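PDB 2HC9: leucine aminopeptidase 1, which removes N-terminal amino acids, preferably leucine, from peptides with the help of two zinc ions per subunit, and probably serves as a digestive enzyme. Local coordinates for residues Q367-R373 and D457-P461; N85-H91 and K394-L399; P270-R274 and E463-R467; Y94-K98 and I127-C132. The protein carries 1 engineered substitution. All coordinates share one frame. Where two conformers were deposited one is given. Residue numbers count along the deposited sequence, not the author numbering.

In the fold
The four contacts show a two-domain enzyme held together within domains, between them and between subunits. Interaction 4 joins two helices of the N-terminal domain; interactions 1 and 3 lie within the catalytic domain, centres about 14 Å apart; interaction 2 spans the domains. Along the chain, interaction 4 falls between the segments of interaction 2, sharing helix 90-97, interaction 1 lies between those of interaction 3, and interactions 1 and 2 cross. An Asp398-Arg129 salt bridge joins interactions 2 and 4. Arg467 packs on Cys132 and Lys98, and Val464 on Tyr94, linking interactions 3 and 4 beside a sulfate probably from the crystallisation liquor. In the six-chain assembly, interactions 1 and 2 touch the second subunit, interaction 3 the third.

Interaction 1 (Q367-R373 and D457-P461); sequences QAWLSGR and DIAAP
This is a buried polar contact inside the catalytic domain, where the short helix 367-371 is tied to the loop that leaves strand 452-457. The helix is weakly bonded, with Ser371 N to Gln367 O at 2.9 Å; Gly372, the first residue after it, leaves helical angles with phi 76°. CA atoms approach to 6.7 Å between Gln367 and Asp457 and to 4.8 Å between Arg373 and Ala460. The key residue is Gln367 (chi1 t, chi2 m). Its OE1 accepts a hydrogen bond from Ala460 N at 2.9 Å, while its NE2 donates to Ser371 OG and to Gly372 O, both at 2.8 Å. Gln367 CB lies 3.4 Å from Asp457 OD2, an oxygen hydrogen-bonded to Thr364. Ala460 CB points toward the helix and lies 4.3 Å from Ala368 CB and 3.6 Å from Arg373 NH1. Farther along, Pro461 CA makes a CH...O contact of 3.1 Å with Arg373 O. Ala459 lies about 7 Å, side chain to side chain, from Asp275, a zinc ligand. One glutamine side chain thus joins the end of helix 367-371 to the loop after strand 452-457, near the M17 dizinc active site.

Interaction 2 (N85-H91 and K394-L399); sequences NTPTNAH and KASGDL
Two hydrogen bonds clamp the loop 85-89 to the C-terminal end of helix 383-396. Thr86 OG1 (chi1 t) donates to Lys394 O at a very short 2.5 Å, and Lys394 NZ reaches Asn85 O at 3.1 Å while also bonding Arg83 O. The CA atoms of Thr86 and Lys394, 4.4 Å apart, mark the closest backbone approach. The same threonine hydroxyl organises its own loop: it accepts from Thr88 N (3.1 Å) in an ST turn and from Thr88 OG1 (2.8 Å), inside a type I turn from Thr86 to Asn89. Thr88 OG1 (chi1 p) then accepts from Ala90 N at 3.1 Å, a second ST turn, as helix 90-97 begins. In 394-399, Gly397 leaves the helix with phi 80°; a side chain there would crowd Ala90 CB and jam against the preceding carbonyl. His91 (chi1 m) brings CE1 to 3.0 Å from Gly397 O and 3.4 Å from Leu399 CD1, and a water links His91 NE2 (2.9 Å) to Leu399 N (3.2 Å). Leu399 CD2 packs 3.8 Å from Thr86 CB, and Lys394 CB lies 4.1 Å from Pro87 CD. Asn85 ND2 bonds Asp408 of the second subunit, next to Leu409 of that subunit. Far from the zinc site, this is an interdomain junction of the two-domain M17 fold, built from ST turns against a helix terminus.

Interaction 3 (P270-R274 and E463-R467); sequences PNMKR and EVGDR. With SO4 (sulfate ion), chain E.
A beta hairpin meets a 3-10 turn here, through an arginine that links the hairpin to the loop before helix 277-290 in the catalytic domain. The hairpin, strands 463-464 and 467-468, closes with a type II' turn from Val464 to Arg467; Gly465, at phi 64°, occupies its second position. In 270-274, residues 272-274 are 3-10, with Arg274 N bonded to Asn271 O at 2.9 Å. CA atoms of Arg274 and Glu463 stay 8.3 Å apart, so long side chains and water span the gap. Arg274 contributes more of the buried surface than any other residue, Glu463 coming next. Nearly extended beyond chi1 (m), Arg274 forms a salt bridge from NH1 to Glu463 OE2 at 2.9 Å, weak as a hydrogen bond. One water lies within hydrogen-bonding distance of Arg274 NH2 (2.7 Å), Asp466 OD1 (2.8 Å) and Asn271 OD1 (3.1 Å); another joins Arg274 NE (2.9 Å) to Asp466 O (2.8 Å). The Arg274 side chain is about 10 Å from a zinc ion. Arg467, whose CA-to-CB bond points away from 270-274, salt-bridges Asp178 and binds a sulfate, probably from the crystallisation liquor, through NE to O3 (2.9 Å) and NH2 to O2 (2.7 Å).

Interaction 4 (Y94-K98 and I127-C132); sequences YKELK and IARTFC. With SO4 (sulfate ion), chain E.
Residues 94-97 are helical, continuing helix 90-97, with Lys98 N bonded to Tyr94 O at 2.9 Å; residues 127-128 continue helix 120-128, and a type I turn runs from Ala128 to Phe131. CA atoms are 6.5 Å apart at Tyr94 and Ile127 and 5.3 Å at Lys98 and Thr130. Thr130 (chi1 p) sits at the middle of the contact. Its OG1 donates back to Ile127 O at 2.7 Å and touches Leu97 CD2 at 3.4 Å, while its CG2 meets Tyr94 CD1 at 3.7 Å. Leu97 CD2 (chi1 t, chi2 p) also reaches Ile127 CG2 at 4.0 Å, and both residues touch Phe111 of strand 108-114. Waters supply polar links: one joins Tyr94 OH (2.7 Å) to Arg129 O (2.9 Å), another lies between Lys98 NZ and Thr130 O. Lys98 NZ also bonds a sulfate, probably from the crystallisation liquor, at O3 (3.0 Å) and weakly at O1 (2.9 Å). Two helices packed near their C-terminal parts over a mainly parallel sheet fit the alpha/beta macro-type fold of the M17 N-terminal domain.

Interaction 1 (Q367-R373 and D457-P461)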
loop_
_atom_site.group_PDB
_atom_site.type_symbol
_atom_site.label_atom_id
_atom_site.label_comp_id
_atom_site.label_asym_id
_atom_site.label_seq_id
_atom_site.Cartn_x
_atom_site.Cartn_y
_atom_site.Cartn_z
ATOM N N GLN A 367 20.184 -3.823 7.306
ATOM C CA GLN A 367 21.190 -4.484 8.167
ATOM C C GLN A 367 20.597 -5.621 9.041
ATOM O O GLN A 367 21.209 -6.669 9.169
ATOM C CB GLN A 367 21.989 -3.426 8.974
ATOM C CG GLN A 367 22.873 -3.987 10.115
ATOM C CD GLN A 367 22.061 -4.230 11.383
ATOM O OE1 GLN A 367 21.344 -3.339 11.854
ATOM N NE2 GLN A 367 22.140 -5.443 11.917
ATOM N N ALA A 368 19.399 -5.411 9.606
ATOM C CA ALA A 368 18.719 -6.418 10.442
ATOM C C ALA A 368 18.428 -7.715 9.655
ATOM O O ALA A 368 18.365 -8.807 10.236
ATOM C CB ALA A 368 17.427 -5.846 11.007
ATOM N N TRP A 369 18.232 -7.590 8.337
ATOM C CA TRP A 369 17.978 -8.788 7.502
ATOM C C TRP A 369 19.269 -9.561 7.192
ATOM O O TRP A 369 19.236 -10.712 6.747
ATOM C CB TRP A 369 17.231 -8.404 6.210
ATOM C CG TRP A 369 15.851 -7.832 6.475
ATOM C CD1 TRP A 369 15.541 -6.732 7.253
ATOM C CD2 TRP A 369 14.609 -8.311 5.957
ATOM N NE1 TRP A 369 14.183 -6.523 7.253
ATOM C CE2 TRP A 369 13.589 -7.479 6.469
ATOM C CE3 TRP A 369 14.260 -9.354 5.115
ATOM C CZ2 TRP A 369 12.245 -7.661 6.147
ATOM C CZ3 TRP A 369 12.911 -9.548 4.808
ATOM C CH2 TRP A 369 11.926 -8.706 5.323
ATOM N N LEU A 370 20.407 -8.919 7.417
ATOM C CA LEU A 370 21.688 -9.563 7.211
ATOM C C LEU A 370 22.223 -10.178 8.510
ATOM O O LEU A 370 22.573 -11.370 8.551
ATOM C CB LEU A 370 22.681 -8.568 6.598
ATOM C CG LEU A 370 24.008 -9.136 6.058
ATOM C CD1 LEU A 370 24.560 -8.189 4.966
ATOM C CD2 LEU A 370 25.039 -9.265 7.206
ATOM N N SER A 371 22.315 -9.365 9.570
ATOM C CA SER A 371 22.972 -9.794 10.809
ATOM C C SER A 371 22.042 -9.816 12.019
ATOM O O SER A 371 22.480 -10.124 13.127
ATOM C CB SER A 371 24.203 -8.913 11.099
ATOM O OG SER A 371 23.844 -7.559 11.365
ATOM N N GLY A 372 20.758 -9.508 11.815
ATOM C CA GLY A 372 19.813 -9.513 12.933
ATOM C C GLY A 372 19.983 -8.276 13.815
ATOM O O GLY A 372 20.623 -7.295 13.413
ATOM N N ARG A 373 19.414 -8.319 15.015
ATOM C CA ARG A 373 19.285 -7.092 15.823
ATOM C C ARG A 373 20.340 -6.948 16.913
ATOM O O ARG A 373 20.435 -5.895 17.542
ATOM C CB ARG A 373 17.872 -6.959 16.405
ATOM C CG ARG A 373 16.810 -6.884 15.308
ATOM C CD ARG A 373 15.449 -6.459 15.813
ATOM N NE ARG A 373 14.554 -6.301 14.658
ATOM C CZ ARG A 373 14.599 -5.295 13.771
ATOM N NH1 ARG A 373 15.461 -4.290 13.898
ATOM N NH2 ARG A 373 13.761 -5.279 12.747
ATOM N N ASP A 457 27.861 -1.438 10.272
ATOM C CA ASP A 457 26.471 -0.956 10.296
ATOM C C ASP A 457 25.785 -1.468 11.567
ATOM O O ASP A 457 25.643 -2.686 11.785
ATOM C CB ASP A 457 25.749 -1.486 9.039
ATOM C CG ASP A 457 24.372 -0.845 8.790
ATOM O OD1 ASP A 457 23.744 -0.221 9.676
ATOM O OD2 ASP A 457 23.891 -0.983 7.642
ATOM N N ILE A 458 25.350 -0.524 12.395
ATOM C CA ILE A 458 24.869 -0.851 13.741
ATOM C C ILE A 458 23.415 -0.387 13.947
ATOM O O ILE A 458 22.964 -0.221 15.088
ATOM C CB ILE A 458 25.794 -0.248 14.844
ATOM C CG1 ILE A 458 25.817 1.302 14.766
ATOM C CG2 ILE A 458 27.214 -0.805 14.701
ATOM C CD1 ILE A 458 26.375 1.991 16.062
ATOM N N ALA A 459 22.669 -0.214 12.854
ATOM C CA ALA A 459 21.316 0.344 12.957
ATOM C C ALA A 459 20.479 -0.341 14.033
ATOM O O ALA A 459 19.898 0.321 14.901
ATOM C CB ALA A 459 20.621 0.267 11.596
ATOM N N ALA A 460 20.393 -1.666 13.984
ATOM C CA ALA A 460 19.558 -2.385 14.959
ATOM C C ALA A 460 20.237 -2.603 16.324
ATOM O O ALA A 460 19.587 -2.404 17.356
ATOM C CB ALA A 460 19.031 -3.732 14.367
ATOM N N PRO A 461 21.513 -3.078 16.350
ATOM C CA PRO A 461 22.111 -3.308 17.696
ATOM C C PRO A 461 22.334 -2.075 18.553
ATOM O O PRO A 461 22.587 -2.216 19.754
ATOM C CB PRO A 461 23.469 -3.978 17.410
ATOM C CG PRO A 461 23.725 -3.792 15.967
ATOM C CD PRO A 461 22.399 -3.540 15.266
#

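Interaction 2 (N85-H91 and K394-L399)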
loop_
_atom_site.group_PDB
_atom_site.type_symbol
_atom_site.label_atom_id
_atom_site.label_comp_id
_atom_site.label_asym_id
_atom_site.label_seq_id
_atom_site.Cartn_x
_atom_site.Cartn_y
_atom_site.Cartn_z
ATOM N N ASN A 85 26.843 -16.626 19.051
ATOM C CA ASN A 85 26.613 -15.785 20.228
ATOM C C ASN A 85 27.965 -15.385 20.833
ATOM O O ASN A 85 29.008 -15.803 20.351
ATOM C CB ASN A 85 25.786 -16.588 21.234
ATOM C CG ASN A 85 25.136 -15.721 22.328
ATOM O OD1 ASN A 85 25.376 -14.503 22.434
ATOM N ND2 ASN A 85 24.321 -16.368 23.157
ATOM N N THR A 86 27.950 -14.564 21.874
ATOM C CA THR A 86 29.128 -14.413 22.736
ATOM C C THR A 86 29.068 -15.465 23.853
ATOM O O THR A 86 28.002 -15.683 24.461
ATOM C CB THR A 86 29.201 -12.967 23.335
ATOM O OG1 THR A 86 30.188 -12.925 24.382
ATOM C CG2 THR A 86 27.820 -12.533 23.894
ATOM N N PRO A 87 30.213 -16.100 24.159
ATOM C CA PRO A 87 30.199 -17.054 25.275
ATOM C C PRO A 87 30.000 -16.384 26.641
ATOM O O PRO A 87 29.707 -17.060 27.628
ATOM C CB PRO A 87 31.577 -17.713 25.208
ATOM C CG PRO A 87 32.455 -16.716 24.522
ATOM C CD PRO A 87 31.551 -15.958 23.552
ATOM N N THR A 88 30.113 -15.059 26.679
ATOM C CA THR A 88 29.784 -14.298 27.905
ATOM C C THR A 88 28.296 -14.316 28.214
ATOM O O THR A 88 27.900 -14.094 29.363
ATOM C CB THR A 88 30.213 -12.821 27.796
ATOM O OG1 THR A 88 29.329 -12.145 26.893
ATOM C CG2 THR A 88 31.652 -12.669 27.300
ATOM N N ASN A 89 27.463 -14.521 27.182
ATOM C CA ASN A 89 25.982 -14.419 27.329
ATOM C C ASN A 89 25.546 -13.081 27.960
ATOM O O ASN A 89 24.554 -13.005 28.685
ATOM C CB ASN A 89 25.422 -15.591 28.147
ATOM C CG ASN A 89 25.359 -16.882 27.357
ATOM O OD1 ASN A 89 25.749 -17.942 27.849
ATOM N ND2 ASN A 89 24.895 -16.795 26.123
ATOM N N ALA A 90 26.301 -12.022 27.684
ATOM C CA ALA A 90 26.066 -10.749 28.378
ATOM C C ALA A 90 24.691 -10.194 28.081
ATOM O O ALA A 90 24.078 -9.588 28.951
ATOM C CB ALA A 90 27.148 -9.741 28.046
ATOM N N HIS A 91 24.172 -10.433 26.864
ATOM C CA HIS A 91 22.801 -10.002 26.553
ATOM C C HIS A 91 21.736 -10.516 27.506
ATOM O O HIS A 91 20.730 -9.833 27.702
ATOM C CB HIS A 91 22.424 -10.314 25.105
ATOM C CG HIS A 91 23.361 -9.707 24.128
ATOM N ND1 HIS A 91 24.595 -10.257 23.861
ATOM C CD2 HIS A 91 23.294 -8.558 23.414
ATOM C CE1 HIS A 91 25.229 -9.501 22.988
ATOM N NE2 HIS A 91 24.469 -8.464 22.703
ATOM N N LYS A 394 32.698 -10.739 20.468
ATOM C CA LYS A 394 32.429 -11.819 21.407
ATOM C C LYS A 394 32.946 -11.454 22.802
ATOM O O LYS A 394 32.254 -11.667 23.794
ATOM C CB LYS A 394 33.033 -13.148 20.933
ATOM C CG LYS A 394 32.238 -13.787 19.761
ATOM C CD LYS A 394 32.751 -15.201 19.507
ATOM C CE LYS A 394 32.392 -15.728 18.113
ATOM N NZ LYS A 394 30.947 -15.902 17.974
ATOM N N ALA A 395 34.142 -10.867 22.855
ATOM C CA ALA A 395 34.764 -10.541 24.145
ATOM C C ALA A 395 34.103 -9.345 24.824
ATOM O O ALA A 395 34.156 -9.241 26.041
ATOM C CB ALA A 395 36.264 -10.301 23.977
ATOM N N SER A 396 33.508 -8.442 24.038
ATOM C CA SER A 396 32.922 -7.186 24.563
ATOM C C SER A 396 31.432 -7.307 24.815
ATOM O O SER A 396 30.886 -6.516 25.577
ATOM C CB SER A 396 33.120 -6.019 23.575
ATOM O OG SER A 396 32.533 -6.313 22.302
ATOM N N GLY A 397 30.774 -8.264 24.160
ATOM C CA GLY A 397 29.307 -8.266 24.083
ATOM C C GLY A 397 28.649 -7.340 23.057
ATOM O O GLY A 397 27.429 -7.399 22.883
ATOM N N ASP A 398 29.444 -6.518 22.359
ATOM C CA ASP A 398 28.946 -5.699 21.241
ATOM C C ASP A 398 29.174 -6.579 19.992
ATOM O O ASP A 398 30.202 -6.485 19.338
ATOM C CB ASP A 398 29.760 -4.396 21.111
ATOM C CG ASP A 398 29.358 -3.318 22.128
ATOM O OD1 ASP A 398 28.431 -3.534 22.961
ATOM O OD2 ASP A 398 29.992 -2.244 22.099
ATOM N N LEU A 399 28.238 -7.475 19.720
ATOM C CA LEU A 399 28.441 -8.531 18.704
ATOM C C LEU A 399 28.622 -7.978 17.309
ATOM O O LEU A 399 28.063 -6.923 16.971
ATOM C CB LEU A 399 27.270 -9.514 18.725
ATOM C CG LEU A 399 27.183 -10.350 20.015
ATOM C CD1 LEU A 399 25.883 -11.153 20.058
ATOM C CD2 LEU A 399 28.371 -11.307 20.046
HETATM O O HOH W 1 25.308 -6.596 20.683
#

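Interaction 3 (P270-R274 and E463-R467)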
loop_
_atom_site.group_PDB
_atom_site.type_symbol
_atom_site.label_atom_id
_atom_site.label_comp_id
_atom_site.label_asym_id
_atom_site.label_seq_id
_atom_site.Cartn_x
_atom_site.Cartn_y
_atom_site.Cartn_z
ATOM N N PRO A 270 9.400 8.176 13.330
ATOM C CA PRO A 270 9.744 8.104 14.756
ATOM C C PRO A 270 10.982 7.207 14.980
ATOM O O PRO A 270 11.210 6.255 14.213
ATOM C CB PRO A 270 8.504 7.460 15.390
ATOM C CG PRO A 270 7.341 7.828 14.445
ATOM C CD PRO A 270 7.996 7.792 13.064
ATOM N N ASN A 271 11.764 7.544 16.004
ATOM C CA ASN A 271 13.059 6.911 16.329
ATOM C C ASN A 271 14.249 7.524 15.621
ATOM O O ASN A 271 15.379 7.188 15.959
ATOM C CB ASN A 271 13.109 5.383 16.095
ATOM C CG ASN A 271 11.999 4.632 16.808
ATOM O OD1 ASN A 271 11.442 5.108 17.800
ATOM N ND2 ASN A 271 11.699 3.431 16.314
ATOM N N MET A 272 14.012 8.424 14.660
ATOM C CA MET A 272 15.119 8.926 13.850
ATOM C C MET A 272 16.059 9.955 14.512
ATOM O O MET A 272 17.074 10.325 13.911
ATOM C CB MET A 272 14.644 9.412 12.475
ATOM C CG MET A 272 14.168 8.264 11.554
ATOM S SD MET A 272 15.455 7.029 11.263
ATOM C CE MET A 272 14.979 5.721 12.371
ATOM N N LYS A 273 15.770 10.356 15.754
ATOM C CA LYS A 273 16.806 10.956 16.628
ATOM C C LYS A 273 18.007 10.014 16.835
ATOM O O LYS A 273 19.089 10.467 17.213
ATOM C CB LYS A 273 16.214 11.307 18.012
ATOM C CG LYS A 273 16.046 10.057 18.926
ATOM C CD LYS A 273 15.208 10.372 20.172
ATOM C CE LYS A 273 14.823 9.050 20.880
ATOM N NZ LYS A 273 14.288 9.307 22.284
ATOM N N ARG A 274 17.809 8.706 16.617
ATOM C CA ARG A 274 18.848 7.727 16.949
ATOM C C ARG A 274 19.836 7.555 15.801
ATOM O O ARG A 274 20.771 6.761 15.910
ATOM C CB ARG A 274 18.239 6.378 17.347
ATOM C CG ARG A 274 17.283 6.472 18.564
ATOM C CD ARG A 274 16.833 5.046 19.025
ATOM N NE ARG A 274 15.658 5.183 19.893
ATOM C CZ ARG A 274 14.527 4.508 19.786
ATOM N NH1 ARG A 274 14.357 3.552 18.872
ATOM N NH2 ARG A 274 13.559 4.772 20.655
ATOM N N GLU A 463 20.111 -0.134 19.508
ATOM C CA GLU A 463 18.913 0.150 20.293
ATOM C C GLU A 463 18.178 -1.110 20.693
ATOM O O GLU A 463 18.223 -2.105 19.970
ATOM C CB GLU A 463 17.986 1.065 19.501
ATOM C CG GLU A 463 17.509 0.478 18.172
ATOM C CD GLU A 463 16.591 1.462 17.467
ATOM O OE1 GLU A 463 17.086 2.491 16.998
ATOM O OE2 GLU A 463 15.383 1.231 17.434
ATOM N N VAL A 464 17.512 -1.086 21.853
ATOM C CA VAL A 464 16.528 -2.118 22.204
ATOM C C VAL A 464 15.313 -1.385 22.764
ATOM O O VAL A 464 15.441 -0.586 23.695
ATOM C CB VAL A 464 17.057 -3.079 23.312
ATOM C CG1 VAL A 464 15.954 -4.030 23.779
ATOM C CG2 VAL A 464 18.250 -3.871 22.829
ATOM N N GLY A 465 14.137 -1.657 22.202
ATOM C CA GLY A 465 12.910 -1.049 22.695
ATOM C C GLY A 465 13.061 0.440 22.464
ATOM O O GLY A 465 13.446 0.875 21.368
ATOM N N ASP A 466 12.823 1.242 23.494
ATOM C CA ASP A 466 12.840 2.701 23.392
ATOM C C ASP A 466 14.169 3.343 23.788
ATOM O O ASP A 466 14.225 4.572 24.000
ATOM C CB ASP A 466 11.725 3.280 24.270
ATOM C CG ASP A 466 10.361 2.838 23.821
ATOM O OD1 ASP A 466 10.199 2.620 22.616
ATOM O OD2 ASP A 466 9.457 2.707 24.664
ATOM N N ARG A 467 15.205 2.522 23.944
ATOM C CA ARG A 467 16.451 2.984 24.525
ATOM C C ARG A 467 17.676 2.618 23.695
ATOM O O ARG A 467 17.780 1.503 23.203
ATOM C CB ARG A 467 16.594 2.413 25.947
ATOM C CG ARG A 467 15.584 3.040 26.932
ATOM C CD ARG A 467 15.899 4.521 27.199
ATOM N NE ARG A 467 15.180 5.040 28.377
ATOM C CZ ARG A 467 15.379 6.246 28.906
ATOM N NH1 ARG A 467 16.290 7.068 28.380
ATOM N NH2 ARG A 467 14.703 6.617 30.000
HETATM S S SO4 E . 13.392 3.279 31.259
HETATM O O1 SO4 E . 14.222 2.580 32.246
HETATM O O2 SO4 E . 13.427 4.722 31.505
HETATM O O3 SO4 E . 13.904 2.949 29.915
HETATM O O4 SO4 E . 11.988 2.873 31.346
HETATM O O HOH W 2 11.422 3.160 20.209
HETATM O O HOH W 3 13.011 6.945 22.980
HETATM O O HOH W 4 15.974 6.303 22.595
#

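Interaction 4 (Y94-K98 and I127-C132)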
loop_
_atom_site.group_PDB
_atom_site.type_symbol
_atom_site.label_atom_id
_atom_site.label_comp_id
_atom_site.label_asym_id
_atom_site.label_seq_id
_atom_site.Cartn_x
_atom_site.Cartn_y
_atom_site.Cartn_z
ATOM N N TYR A 94 21.319 -8.077 30.385
ATOM C CA TYR A 94 20.478 -6.959 29.979
ATOM C C TYR A 94 19.005 -7.351 29.921
ATOM O O TYR A 94 18.156 -6.626 30.424
ATOM C CB TYR A 94 20.918 -6.423 28.628
ATOM C CG TYR A 94 20.193 -5.150 28.212
ATOM C CD1 TYR A 94 20.677 -3.900 28.595
ATOM C CD2 TYR A 94 19.031 -5.201 27.440
ATOM C CE1 TYR A 94 20.048 -2.721 28.181
ATOM C CE2 TYR A 94 18.360 -4.021 27.042
ATOM C CZ TYR A 94 18.882 -2.791 27.405
ATOM O OH TYR A 94 18.253 -1.624 26.996
ATOM N N LYS A 95 18.706 -8.499 29.316
ATOM C CA LYS A 95 17.310 -8.950 29.201
ATOM C C LYS A 95 16.586 -9.047 30.553
ATOM O O LYS A 95 15.412 -8.677 30.681
ATOM C CB LYS A 95 17.269 -10.317 28.495
ATOM C CG LYS A 95 15.858 -10.860 28.304
ATOM C CD LYS A 95 15.827 -12.195 27.613
ATOM C CE LYS A 95 16.385 -13.293 28.507
ATOM N NZ LYS A 95 17.699 -13.758 27.973
ATOM N N GLU A 96 17.285 -9.572 31.557
ATOM C CA GLU A 96 16.692 -9.798 32.873
ATOM C C GLU A 96 16.689 -8.538 33.732
ATOM O O GLU A 96 15.803 -8.346 34.563
ATOM C CB GLU A 96 17.450 -10.917 33.621
ATOM C CG GLU A 96 17.397 -12.298 32.933
ATOM C CD GLU A 96 15.985 -12.848 32.688
ATOM O OE1 GLU A 96 15.002 -12.346 33.253
ATOM O OE2 GLU A 96 15.873 -13.839 31.931
ATOM N N LEU A 97 17.688 -7.687 33.525
ATOM C CA LEU A 97 17.883 -6.519 34.387
ATOM C C LEU A 97 17.088 -5.292 33.908
ATOM O O LEU A 97 16.538 -4.544 34.713
ATOM C CB LEU A 97 19.373 -6.185 34.502
ATOM C CG LEU A 97 19.804 -4.951 35.329
ATOM C CD1 LEU A 97 19.313 -5.026 36.788
ATOM C CD2 LEU A 97 21.324 -4.737 35.258
ATOM N N LYS A 98 17.045 -5.071 32.595
ATOM C CA LYS A 98 16.401 -3.860 32.062
ATOM C C LYS A 98 14.986 -3.632 32.591
ATOM O O LYS A 98 14.632 -2.488 32.877
ATOM C CB LYS A 98 16.451 -3.842 30.513
ATOM C CG LYS A 98 15.998 -2.553 29.854
ATOM C CD LYS A 98 16.916 -1.387 30.224
ATOM C CE LYS A 98 16.342 -0.069 29.716
ATOM N NZ LYS A 98 15.314 0.395 30.651
ATOM N N ILE A 127 25.301 -4.264 32.519
ATOM C CA ILE A 127 24.636 -3.632 33.691
ATOM C C ILE A 127 24.563 -2.110 33.526
ATOM O O ILE A 127 23.513 -1.488 33.765
ATOM C CB ILE A 127 25.364 -3.989 35.025
ATOM C CG1 ILE A 127 25.268 -5.490 35.336
ATOM C CG2 ILE A 127 24.826 -3.156 36.201
ATOM C CD1 ILE A 127 26.246 -5.968 36.449
ATOM N N ALA A 128 25.683 -1.511 33.118
ATOM C CA ALA A 128 25.755 -0.070 32.897
ATOM C C ALA A 128 24.665 0.425 31.945
ATOM O O ALA A 128 24.065 1.472 32.186
ATOM C CB ALA A 128 27.147 0.312 32.360
ATOM N N ARG A 129 24.387 -0.342 30.885
ATOM C CA ARG A 129 23.410 0.078 29.839
ATOM C C ARG A 129 22.010 0.281 30.426
ATOM O O ARG A 129 21.183 0.971 29.819
ATOM C CB ARG A 129 23.258 -0.970 28.694
ATOM C CG ARG A 129 24.533 -1.472 28.013
ATOM C CD ARG A 129 24.268 -2.614 26.977
ATOM N NE ARG A 129 25.487 -3.388 26.634
ATOM C CZ ARG A 129 26.495 -2.895 25.903
ATOM N NH1 ARG A 129 27.574 -3.641 25.637
ATOM N NH2 ARG A 129 26.437 -1.644 25.439
ATOM N N THR A 130 21.709 -0.366 31.558
ATOM C CA THR A 130 20.350 -0.313 32.105
ATOM C C THR A 130 20.132 0.932 32.965
ATOM O O THR A 130 19.027 1.157 33.440
ATOM C CB THR A 130 20.011 -1.551 32.976
ATOM O OG1 THR A 130 20.806 -1.524 34.178
ATOM C CG2 THR A 130 20.209 -2.881 32.170
ATOM N N PHE A 131 21.195 1.712 33.198
ATOM C CA PHE A 131 21.072 2.970 33.944
ATOM C C PHE A 131 20.949 4.145 32.991
ATOM O O PHE A 131 21.945 4.802 32.647
ATOM C CB PHE A 131 22.187 3.116 34.999
ATOM C CG PHE A 131 21.984 2.163 36.157
ATOM C CD1 PHE A 131 21.056 2.455 37.146
ATOM C CD2 PHE A 131 22.602 0.934 36.162
ATOM C CE1 PHE A 131 20.800 1.552 38.176
ATOM C CE2 PHE A 131 22.360 0.014 37.191
ATOM C CZ PHE A 131 21.463 0.324 38.193
ATOM N N CYS A 132 19.729 4.339 32.487
ATOM C CA CYS A 132 19.522 5.301 31.390
ATOM C C CYS A 132 19.603 6.713 31.961
ATOM O O CYS A 132 18.820 7.080 32.839
ATOM C CB CYS A 132 18.144 5.067 30.737
ATOM S SG CYS A 132 17.908 3.358 30.207
HETATM S S SO4 E . 13.392 3.279 31.259
HETATM O O1 SO4 E . 14.222 2.580 32.246
HETATM O O2 SO4 E . 13.427 4.722 31.505
HETATM O O3 SO4 E . 13.904 2.949 29.915
HETATM O O4 SO4 E . 11.988 2.873 31.346
HETATM O O HOH W 5 19.826 0.524 27.351
HETATM O O HOH W 6 16.542 0.158 33.240
#